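Local coordinates for HI1317 (Haemophilus influenzae, PDB 1JOV), which probably interconverts the alpha and beta anomers of D-glucose 6-phosphate, as a member of the glucose-6-phosphate 1-epimerase family, at residues Leu135-Leu149 and Thr249-Ser263. Numbering follows the deposited sequence.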
# COMPACT_ATOMS: atom_id res chain seq x y z
N LEU A 135 3.98 6.93 -4.63
CA LEU A 135 3.24 5.95 -5.39
C LEU A 135 1.90 6.55 -5.88
O LEU A 135 1.12 7.02 -5.06
CB LEU A 135 2.97 4.82 -4.43
CG LEU A 135 2.42 3.56 -5.01
CD1 LEU A 135 2.73 2.39 -4.10
CD2 LEU A 135 0.93 3.69 -5.23
N THR A 136 1.66 6.54 -7.16
CA THR A 136 0.44 7.14 -7.74
C THR A 136 -0.30 6.10 -8.55
O THR A 136 0.34 5.35 -9.29
CB THR A 136 0.80 8.27 -8.71
OG1 THR A 136 1.49 9.29 -7.99
CG2 THR A 136 -0.45 8.85 -9.33
N PHE A 137 -1.60 6.04 -8.40
CA PHE A 137 -2.44 5.15 -9.16
C PHE A 137 -3.35 5.99 -10.07
O PHE A 137 -3.92 6.95 -9.59
CB PHE A 137 -3.36 4.26 -8.26
CG PHE A 137 -4.45 3.50 -8.97
CD1 PHE A 137 -4.20 2.24 -9.49
CD2 PHE A 137 -5.72 4.04 -9.19
CE1 PHE A 137 -5.18 1.53 -10.20
CE2 PHE A 137 -6.71 3.36 -9.89
CZ PHE A 137 -6.45 2.09 -10.41
N THR A 138 -3.49 5.66 -11.37
CA THR A 138 -4.40 6.38 -12.27
C THR A 138 -5.28 5.37 -12.90
O THR A 138 -4.85 4.32 -13.43
CB THR A 138 -3.61 7.09 -13.41
OG1 THR A 138 -2.58 7.92 -12.79
CG2 THR A 138 -4.60 8.02 -14.22
N HIS A 139 -6.52 5.80 -13.03
CA HIS A 139 -7.61 5.04 -13.60
C HIS A 139 -7.91 5.43 -15.06
O HIS A 139 -8.12 6.60 -15.30
CB HIS A 139 -8.82 5.46 -12.74
CG HIS A 139 -10.16 5.13 -13.28
ND1 HIS A 139 -10.53 3.89 -13.75
CD2 HIS A 139 -11.27 5.91 -13.37
CE1 HIS A 139 -11.82 3.93 -14.08
NE2 HIS A 139 -12.27 5.15 -13.92
N TYR A 140 -7.94 4.45 -15.96
CA TYR A 140 -8.30 4.71 -17.33
C TYR A 140 -9.50 3.90 -17.73
O TYR A 140 -9.71 3.59 -18.92
CB TYR A 140 -7.12 4.39 -18.25
CG TYR A 140 -5.97 5.39 -18.03
CD1 TYR A 140 -6.10 6.73 -18.33
CD2 TYR A 140 -4.77 4.94 -17.53
CE1 TYR A 140 -5.02 7.59 -18.10
CE2 TYR A 140 -3.71 5.77 -17.31
CZ TYR A 140 -3.82 7.10 -17.57
OH TYR A 140 -2.77 7.95 -17.34
N GLY A 141 -10.29 3.53 -16.72
CA GLY A 141 -11.44 2.68 -16.82
C GLY A 141 -12.63 3.15 -17.61
O GLY A 141 -12.66 4.24 -18.17
N GLU A 142 -13.63 2.28 -17.61
CA GLU A 142 -14.85 2.53 -18.37
C GLU A 142 -15.88 3.26 -17.59
O GLU A 142 -16.71 3.97 -18.15
CB GLU A 142 -15.44 1.23 -18.91
CG GLU A 142 -14.47 0.51 -19.85
CD GLU A 142 -14.98 -0.84 -20.35
OE1 GLU A 142 -16.13 -1.23 -20.01
OE2 GLU A 142 -14.23 -1.50 -21.10
N GLU A 143 -15.86 3.10 -16.31
CA GLU A 143 -16.81 3.81 -15.50
C GLU A 143 -16.14 4.41 -14.29
O GLU A 143 -15.00 4.12 -13.95
CB GLU A 143 -17.95 2.90 -15.09
CG GLU A 143 -19.05 2.72 -16.13
CD GLU A 143 -20.17 1.85 -15.60
OE1 GLU A 143 -19.91 0.67 -15.28
OE2 GLU A 143 -21.32 2.36 -15.51
N SER A 144 -16.91 5.22 -13.61
CA SER A 144 -16.40 5.78 -12.38
C SER A 144 -15.98 4.64 -11.49
O SER A 144 -16.59 3.58 -11.48
CB SER A 144 -17.44 6.66 -11.69
OG SER A 144 -18.28 7.29 -12.65
N ALA A 145 -14.94 4.84 -10.74
CA ALA A 145 -14.39 3.79 -9.90
C ALA A 145 -13.99 4.24 -8.51
O ALA A 145 -13.68 5.43 -8.28
CB ALA A 145 -13.19 3.16 -10.56
N GLN A 146 -13.94 3.30 -7.59
CA GLN A 146 -13.31 3.52 -6.30
C GLN A 146 -11.89 2.99 -6.38
O GLN A 146 -11.60 2.10 -7.17
CB GLN A 146 -14.04 2.74 -5.24
CG GLN A 146 -15.53 3.07 -5.07
CD GLN A 146 -16.15 2.14 -4.02
OE1 GLN A 146 -16.28 0.91 -4.28
NE2 GLN A 146 -16.65 2.71 -2.92
N ALA A 147 -10.99 3.54 -5.55
CA ALA A 147 -9.66 2.96 -5.49
C ALA A 147 -9.09 3.24 -4.14
O ALA A 147 -9.52 4.17 -3.38
CB ALA A 147 -8.81 3.58 -6.56
N ALA A 148 -8.09 2.49 -3.75
CA ALA A 148 -7.43 2.72 -2.48
C ALA A 148 -6.05 2.10 -2.56
O ALA A 148 -5.86 1.04 -3.15
CB ALA A 148 -8.20 2.12 -1.32
N LEU A 149 -5.09 2.76 -1.94
CA LEU A 149 -3.74 2.33 -1.76
C LEU A 149 -3.75 1.83 -0.33
O LEU A 149 -3.67 2.61 0.60
CB LEU A 149 -2.71 3.42 -2.01
CG LEU A 149 -3.03 4.31 -3.21
CD1 LEU A 149 -2.14 5.55 -3.20
CD2 LEU A 149 -2.85 3.54 -4.50
N THR A 249 -4.81 5.38 1.63
CA THR A 249 -5.11 6.56 0.79
C THR A 249 -6.32 6.18 -0.06
O THR A 249 -6.19 5.22 -0.85
CB THR A 249 -3.94 6.87 -0.10
OG1 THR A 249 -2.74 6.99 0.67
CG2 THR A 249 -4.19 8.18 -0.85
N ALA A 250 -7.48 6.83 0.03
CA ALA A 250 -8.63 6.25 -0.63
C ALA A 250 -9.62 7.21 -1.31
O ALA A 250 -9.68 8.36 -0.96
CB ALA A 250 -9.47 5.45 0.33
N ARG A 251 -10.33 6.69 -2.30
CA ARG A 251 -11.37 7.40 -3.05
C ARG A 251 -12.52 6.41 -2.96
O ARG A 251 -12.68 5.54 -3.85
CB ARG A 251 -10.92 7.75 -4.47
CG ARG A 251 -9.95 8.96 -4.51
CD ARG A 251 -10.78 10.31 -4.40
NE ARG A 251 -11.44 10.64 -5.66
CZ ARG A 251 -10.88 11.32 -6.61
NH1 ARG A 251 -9.71 11.69 -6.47
NH2 ARG A 251 -11.52 11.58 -7.76
N ILE A 252 -13.31 6.55 -1.91
CA ILE A 252 -14.39 5.62 -1.66
C ILE A 252 -15.76 6.23 -2.01
O ILE A 252 -16.60 5.57 -2.68
CB ILE A 252 -14.37 5.15 -0.15
CG1 ILE A 252 -13.14 4.26 0.16
CG2 ILE A 252 -15.58 4.40 0.21
CD1 ILE A 252 -12.83 4.11 1.64
N HIS A 253 -15.98 7.44 -1.46
CA HIS A 253 -17.28 8.11 -1.72
C HIS A 253 -17.15 9.19 -2.81
O HIS A 253 -18.18 9.57 -3.38
CB HIS A 253 -17.81 8.75 -0.41
CG HIS A 253 -18.01 7.77 0.69
ND1 HIS A 253 -18.76 6.63 0.51
CD2 HIS A 253 -17.50 7.70 1.93
CE1 HIS A 253 -18.74 5.92 1.62
NE2 HIS A 253 -18.00 6.55 2.51
N HIS A 254 -15.95 9.64 -3.10
CA HIS A 254 -15.71 10.55 -4.21
C HIS A 254 -15.09 9.64 -5.24
O HIS A 254 -13.96 9.21 -5.10
CB HIS A 254 -14.81 11.71 -3.82
CG HIS A 254 -14.61 12.72 -4.99
ND1 HIS A 254 -15.64 13.05 -5.86
CD2 HIS A 254 -13.53 13.41 -5.40
CE1 HIS A 254 -15.19 13.89 -6.76
NE2 HIS A 254 -13.91 14.13 -6.52
N LEU A 255 -15.85 9.31 -6.31
CA LEU A 255 -15.31 8.36 -7.33
C LEU A 255 -14.21 8.92 -8.17
O LEU A 255 -14.02 10.17 -8.21
CB LEU A 255 -16.42 7.89 -8.21
CG LEU A 255 -17.55 7.12 -7.51
CD1 LEU A 255 -18.58 6.52 -8.53
CD2 LEU A 255 -17.01 6.06 -6.61
N LEU A 256 -13.45 8.03 -8.86
CA LEU A 256 -12.43 8.46 -9.81
C LEU A 256 -12.98 8.36 -11.19
O LEU A 256 -13.60 7.32 -11.55
CB LEU A 256 -11.23 7.51 -9.79
CG LEU A 256 -10.39 7.67 -8.57
CD1 LEU A 256 -9.44 6.41 -8.39
CD2 LEU A 256 -9.46 8.89 -8.65
N GLU A 257 -12.74 9.39 -12.01
CA GLU A 257 -13.15 9.36 -13.38
C GLU A 257 -11.89 9.11 -14.26
O GLU A 257 -10.75 9.26 -13.77
CB GLU A 257 -13.92 10.65 -13.78
CG GLU A 257 -15.34 10.76 -13.26
CD GLU A 257 -16.28 9.60 -13.62
OE1 GLU A 257 -16.32 9.13 -14.78
OE2 GLU A 257 -17.04 9.18 -12.73
N PHE A 258 -12.14 8.88 -15.55
CA PHE A 258 -11.07 8.53 -16.47
C PHE A 258 -9.90 9.52 -16.31
O PHE A 258 -10.16 10.70 -16.30
CB PHE A 258 -11.62 8.55 -17.87
CG PHE A 258 -10.66 8.12 -18.90
CD1 PHE A 258 -9.81 9.05 -19.48
CD2 PHE A 258 -10.60 6.75 -19.35
CE1 PHE A 258 -8.90 8.69 -20.48
CE2 PHE A 258 -9.65 6.45 -20.36
CZ PHE A 258 -8.82 7.41 -20.91
N GLY A 259 -8.66 9.07 -16.14
CA GLY A 259 -7.50 9.95 -16.04
C GLY A 259 -7.23 10.61 -14.74
O GLY A 259 -6.14 11.20 -14.60
N GLU A 260 -8.09 10.44 -13.73
CA GLU A 260 -7.84 10.97 -12.42
C GLU A 260 -6.92 10.07 -11.62
O GLU A 260 -6.93 8.86 -11.81
CB GLU A 260 -9.11 11.22 -11.66
CG GLU A 260 -10.04 12.27 -12.36
CD GLU A 260 -11.21 12.68 -11.50
OE1 GLU A 260 -11.81 11.84 -10.81
OE2 GLU A 260 -11.54 13.86 -11.45
N SER A 261 -6.05 10.62 -10.84
CA SER A 261 -5.19 9.80 -10.03
C SER A 261 -5.33 10.03 -8.54
O SER A 261 -5.98 11.02 -8.10
CB SER A 261 -3.75 10.06 -10.45
OG SER A 261 -3.52 11.42 -10.22
N LEU A 262 -4.72 9.16 -7.74
CA LEU A 262 -4.65 9.38 -6.33
C LEU A 262 -3.27 8.88 -5.96
O LEU A 262 -2.76 7.92 -6.54
CB LEU A 262 -5.81 8.74 -5.58
CG LEU A 262 -5.69 7.26 -5.16
CD1 LEU A 262 -6.76 6.91 -4.14
CD2 LEU A 262 -5.81 6.35 -6.38
N SER A 263 -2.63 9.54 -4.99
CA SER A 263 -1.32 9.08 -4.64
C SER A 263 -0.97 9.35 -3.21
O SER A 263 -1.71 10.02 -2.49
CB SER A 263 -0.28 9.77 -5.51
OG SER A 263 -0.24 11.16 -5.26
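Leu-262 CD2 lies 3.6 Å from Phe-137 CD2 and also reaches Ala-147 CB, so this one leucine touches both strands of segment 135-149; with CG between the backbone N and the carbonyl carbon (chi1 85°), its methyl is directed at both. Beside it, Leu-256 CD1 presses on Ala-147 CB at a tight 3.4 Å and meets the edge of the Phe-137 ring.

At the turn end, Tyr-140 points the CD1 edge of its ring at one face of Phe-258 in a T-shaped pair, planes at 67°. His-139 CD2 comes 3.3 Å from Leu-256 O; Ala-145 CB lies over one face of this imidazole, toward the rim, and ND1 bonds to Tyr-77. Gln-146, extended beyond CG, sends NE2 to Ile-252 O (2.9 Å), with the acceptor in its amide plane; OE1 goes to Phe-80 N.

Leu-256 CD2 lies over the centre of the Arg-251 guanidinium, whose salt bridge to Glu-260 probably offsets the buried charge in part and joins it to the 257-260 turn.

Two antiparallel ladders, 135-139 with 261-263 and 145-149 with 249-251, thus face each other across an apolar layer, as in the beta-sandwich of aldose 1-epimerases, and the second adjoins His-150 and Glu-248, the predicted active-site residues.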